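PDB 6FX6: SaTIE-TED from Staphylococcus aureus, which is of unknown function but, as the thioester domain of a cell-wall-anchored surface protein, may bind covalently to a host partner, as related thioester domains do. Local coordinates for residues A99-M102 with L103-L107; F156-T159 with N160-S164. All blocks are in the same frame, centred on the assembly; numbering follows the deposited sequence.

Interaction 1 (A99-M102 with L103-L107); sequences ATQM and LIWEL
Ala99 to Met102 and Leu103 to Leu107 are consecutive turns of helix 94-107, joined by the usual i to i+4 ladder. The carbonyls of Ala99, Thr100, Gln101 and Met102 accept in turn from the N-H groups of Leu103, Ile104, Trp105 and Glu106. The Ile104 N to Thr100 O bond, at 3.0 Å, is nearly straight (173°). Among the side chains the main event is Gln101 laid over one face of the Trp105 indole. Gln101 CG leaves anti to the backbone N, and the bend at chi2 (66°) folds the amide back over the ring. Its CG makes a CH-pi contact 4.1 Å from the centroid of the six-membered ring, almost straight above it, while NE2 sits 3.0 Å above the ring plane toward the rim. The amide and indole planes are stacked, 27° apart. Well away from the indole, Thr100 CG2 meets Ile104 CD1 at 4.2 Å. At the polar ends, Gln101 OE1 accepts from Cys47 N, and Trp105 NE1 makes a weak hydrogen bond to Cys47 O. This pairing, with the Gln-x-x-Ile-Trp pattern, suggests that Gln101 and Cys47 are the thioester-forming residues, although Gln101 is modelled here with an intact amide. Around this largely buried stretch of the helix, Ile104 packs on Leu78 and Ile81 of helix 72-87, Leu103 on Ile128 of helix 121-134, and selenomethionine Met102 on Ile115 of strand 111-115. Tyr22 of strand 20-24 meets the Trp105 ring.

Interaction 2 (F156-T159 with N160-S164); sequences FVDT and NNTLS
An Asx turn built into a type I beta turn takes the chain out of strand 154-157, with Asp158 supplying both. Asp158 OD1 accepts from Asn160 N at 3.0 Å, met from well above the carboxylate plane, and Asp158 O takes a weak 3.3 Å bond from Asn161 N. Having its CG anti to the backbone N (chi1 175°) carries the Asp158 carboxylate in under the loop. There OD2 grips Thr162 twice: Thr162 N at 2.9 Å from above the plane, and Thr162 OG1 at a short 2.5 Å on the syn side. Leu163 covers the aliphatic part of the aspartate, its CG 3.6 Å from Asp158 CB. On the exposed side of the turn a water joins Thr159 OG1 (2.7 Å) to Asn160 OD1 (2.6 Å), to which it donates, while Asn160 ND2 is held by Arg138 O. Asn161, in the left-handed backbone region, reaches Asn182 with its OD1. With Ser140 N as a further donor to OD1, four N-H and O-H groups converge on the buried carboxylate. That is consistent with an ionised Asp158 whose charge the surrounding donors would stabilise, while the bonds from Asn160 and Thr162 tie the loop to it.

The two contacts lie on opposite sides of the chain's centre, their centres 31 Å apart and their nearest atoms about 20 Å apart, and they do not touch. Interaction 1 comes first along the chain, in helix 94-107 within the Thioester domain. Interaction 2 follows, at the end of strand 154-157, an outer strand of a three-stranded antiparallel sheet with 183-188 and 175-180. They share no helix, strand or sheet: one belongs to the helical part packed against the larger eight-stranded sheet, the other to a smaller beta lobe. The first bears on the probable thioester site, whereas the second is local loop structure remote from it.

Interaction 1 (A99-M102 with L103-L107)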
loop_
_atom_site.group_PDB
_atom_site.type_symbol
_atom_site.label_atom_id
_atom_site.label_comp_id
_atom_site.label_asym_id
_atom_site.label_seq_id
_atom_site.Cartn_x
_atom_site.Cartn_y
_atom_site.Cartn_z
ATOM N N ALA A 99 -7.953 12.864 1.073
ATOM C CA ALA A 99 -8.311 11.998 2.213
ATOM C C ALA A 99 -7.146 11.091 2.600
ATOM O O ALA A 99 -6.845 10.932 3.779
ATOM C CB ALA A 99 -9.540 11.166 1.891
ATOM N N THR A 100 -6.483 10.522 1.598
ATOM C CA THR A 100 -5.327 9.662 1.833
ATOM C C THR A 100 -4.185 10.448 2.484
ATOM O O THR A 100 -3.615 9.994 3.478
ATOM C CB THR A 100 -4.867 8.991 0.526
ATOM O OG1 THR A 100 -5.957 8.245 -0.019
ATOM C CG2 THR A 100 -3.700 8.049 0.765
ATOM N N GLN A 101 -3.872 11.623 1.936
ATOM C CA GLN A 101 -2.865 12.517 2.530
ATOM C C GLN A 101 -3.230 12.874 3.965
ATOM O O GLN A 101 -2.369 12.889 4.835
ATOM C CB GLN A 101 -2.719 13.805 1.711
ATOM C CG GLN A 101 -1.722 14.826 2.263
ATOM C CD GLN A 101 -0.294 14.340 2.228
ATOM O OE1 GLN A 101 0.429 14.589 1.258
ATOM N NE2 GLN A 101 0.125 13.639 3.280
HETATM N N MSE A 102 -4.506 13.176 4.192
HETATM C CA MSE A 102 -4.985 13.542 5.528
HETATM C C MSE A 102 -4.886 12.413 6.525
HETATM O O MSE A 102 -4.603 12.653 7.704
HETATM C CB MSE A 102 -6.427 14.058 5.486
HETATM C CG MSE A 102 -6.460 15.551 5.174
HETATM SE SE MSE A 102 -8.303 16.057 4.714
HETATM C CE MSE A 102 -9.108 15.895 6.507
ATOM N N LEU A 103 -5.123 11.179 6.072
ATOM C CA LEU A 103 -4.996 9.997 6.932
ATOM C C LEU A 103 -3.537 9.684 7.271
ATOM O O LEU A 103 -3.228 9.331 8.411
ATOM C CB LEU A 103 -5.662 8.774 6.284
ATOM C CG LEU A 103 -5.716 7.487 7.129
ATOM C CD1 LEU A 103 -6.260 7.746 8.526
ATOM C CD2 LEU A 103 -6.550 6.433 6.417
ATOM N N ILE A 104 -2.659 9.801 6.272
ATOM C CA ILE A 104 -1.208 9.725 6.477
ATOM C C ILE A 104 -0.783 10.742 7.529
ATOM O O ILE A 104 -0.040 10.410 8.450
ATOM C CB ILE A 104 -0.430 9.941 5.149
ATOM C CG1 ILE A 104 -0.530 8.682 4.283
ATOM C CG2 ILE A 104 1.040 10.288 5.396
ATOM C CD1 ILE A 104 -0.184 8.898 2.822
ATOM N N TRP A 105 -1.267 11.973 7.391
ATOM C CA TRP A 105 -0.941 13.035 8.342
ATOM C C TRP A 105 -1.489 12.815 9.754
ATOM O O TRP A 105 -0.878 13.289 10.705
ATOM C CB TRP A 105 -1.404 14.403 7.829
ATOM C CG TRP A 105 -0.528 15.045 6.801
ATOM C CD1 TRP A 105 0.701 14.630 6.364
ATOM C CD2 TRP A 105 -0.801 16.265 6.117
ATOM N NE1 TRP A 105 1.191 15.504 5.429
ATOM C CE2 TRP A 105 0.292 16.521 5.261
ATOM C CE3 TRP A 105 -1.869 17.169 6.143
ATOM C CZ2 TRP A 105 0.345 17.640 4.427
ATOM C CZ3 TRP A 105 -1.819 18.280 5.311
ATOM C CH2 TRP A 105 -0.718 18.505 4.461
ATOM N N GLU A 106 -2.619 12.120 9.898
ATOM C CA GLU A 106 -3.118 11.742 11.234
ATOM C C GLU A 106 -2.119 10.886 12.005
ATOM O O GLU A 106 -1.986 11.041 13.215
ATOM C CB GLU A 106 -4.461 11.004 11.166
ATOM C CG GLU A 106 -5.644 11.902 10.836
ATOM C CD GLU A 106 -6.960 11.459 11.463
ATOM O OE1 GLU A 106 -6.961 11.090 12.658
ATOM O OE2 GLU A 106 -8.002 11.506 10.766
ATOM N N LEU A 107 -1.421 9.994 11.302
ATOM C CA LEU A 107 -0.388 9.154 11.919
ATOM C C LEU A 107 0.897 9.901 12.269
ATOM O O LEU A 107 1.674 9.426 13.091
ATOM C CB LEU A 107 -0.045 7.965 11.014
ATOM C CG LEU A 107 -1.119 6.892 10.849
ATOM C CD1 LEU A 107 -0.610 5.849 9.869
ATOM C CD2 LEU A 107 -1.491 6.253 12.187
#

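Interaction 2 (F156-T159 with N160-S164)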
loop_
_atom_site.group_PDB
_atom_site.type_symbol
_atom_site.label_atom_id
_atom_site.label_comp_id
_atom_site.label_asym_id
_atom_site.label_seq_id
_atom_site.Cartn_x
_atom_site.Cartn_y
_atom_site.Cartn_z
ATOM N N PHE A 156 -7.709 -26.970 -2.503
ATOM C CA PHE A 156 -7.480 -26.532 -1.129
ATOM C C PHE A 156 -8.417 -25.378 -0.834
ATOM O O PHE A 156 -8.377 -24.353 -1.523
ATOM C CB PHE A 156 -6.024 -26.116 -0.938
ATOM C CG PHE A 156 -5.044 -27.189 -1.309
ATOM C CD1 PHE A 156 -4.803 -28.252 -0.448
ATOM C CD2 PHE A 156 -4.387 -27.160 -2.540
ATOM C CE1 PHE A 156 -3.909 -29.262 -0.795
ATOM C CE2 PHE A 156 -3.492 -28.164 -2.892
ATOM C CZ PHE A 156 -3.252 -29.215 -2.019
ATOM N N VAL A 157 -9.273 -25.564 0.171
ATOM C CA VAL A 157 -10.295 -24.591 0.517
ATOM C C VAL A 157 -9.742 -23.628 1.559
ATOM O O VAL A 157 -9.182 -24.050 2.566
ATOM C CB VAL A 157 -11.564 -25.277 1.075
ATOM C CG1 VAL A 157 -12.611 -24.243 1.486
ATOM C CG2 VAL A 157 -12.144 -26.243 0.046
ATOM N N ASP A 158 -9.909 -22.334 1.305
ATOM C CA ASP A 158 -9.613 -21.296 2.284
ATOM C C ASP A 158 -10.870 -21.017 3.114
ATOM O O ASP A 158 -11.744 -20.273 2.682
ATOM C CB ASP A 158 -9.143 -20.018 1.576
ATOM C CG ASP A 158 -8.924 -18.851 2.535
ATOM O OD1 ASP A 158 -8.776 -19.082 3.752
ATOM O OD2 ASP A 158 -8.905 -17.695 2.061
ATOM N N THR A 159 -10.939 -21.595 4.310
ATOM C CA THR A 159 -12.058 -21.352 5.231
ATOM C C THR A 159 -12.065 -19.946 5.864
ATOM O O THR A 159 -13.058 -19.576 6.488
ATOM C CB THR A 159 -12.120 -22.415 6.355
ATOM O OG1 THR A 159 -10.854 -22.506 7.018
ATOM C CG2 THR A 159 -12.482 -23.776 5.786
ATOM N N ASN A 160 -10.980 -19.174 5.715
ATOM C CA ASN A 160 -10.952 -17.757 6.146
ATOM C C ASN A 160 -11.591 -16.763 5.157
ATOM O O ASN A 160 -11.696 -15.579 5.481
ATOM C CB ASN A 160 -9.512 -17.293 6.459
ATOM C CG ASN A 160 -9.095 -17.560 7.896
ATOM O OD1 ASN A 160 -9.627 -18.441 8.573
ATOM N ND2 ASN A 160 -8.115 -16.793 8.365
ATOM N N ASN A 161 -11.980 -17.221 3.962
ATOM C CA ASN A 161 -12.710 -16.391 2.990
ATOM C C ASN A 161 -11.885 -15.153 2.563
ATOM O O ASN A 161 -12.361 -14.012 2.626
ATOM C CB ASN A 161 -14.104 -16.020 3.564
ATOM C CG ASN A 161 -15.026 -15.342 2.547
ATOM O OD1 ASN A 161 -14.997 -15.640 1.350
ATOM N ND2 ASN A 161 -15.854 -14.423 3.035
ATOM N N THR A 162 -10.644 -15.391 2.137
ATOM C CA THR A 162 -9.727 -14.310 1.738
ATOM C C THR A 162 -9.267 -14.337 0.278
ATOM O O THR A 162 -8.598 -13.401 -0.155
ATOM C CB THR A 162 -8.439 -14.307 2.599
ATOM O OG1 THR A 162 -7.700 -15.510 2.360
ATOM C CG2 THR A 162 -8.765 -14.180 4.086
ATOM N N LEU A 163 -9.615 -15.369 -0.491
ATOM C CA LEU A 163 -9.006 -15.539 -1.819
ATOM C C LEU A 163 -9.456 -14.521 -2.872
ATOM O O LEU A 163 -8.726 -14.293 -3.834
ATOM C CB LEU A 163 -9.171 -16.976 -2.327
ATOM C CG LEU A 163 -8.565 -18.076 -1.440
ATOM C CD1 LEU A 163 -8.514 -19.400 -2.187
ATOM C CD2 LEU A 163 -7.172 -17.713 -0.927
ATOM N N SER A 164 -10.611 -13.879 -2.666
ATOM C CA SER A 164 -11.066 -12.778 -3.541
ATOM C C SER A 164 -10.182 -11.511 -3.520
ATOM O O SER A 164 -10.286 -10.694 -4.428
ATOM C CB SER A 164 -12.515 -12.383 -3.217
ATOM O OG SER A 164 -12.589 -11.614 -2.030
HETATM O O HOH W 1 -11.035 -20.644 9.003
#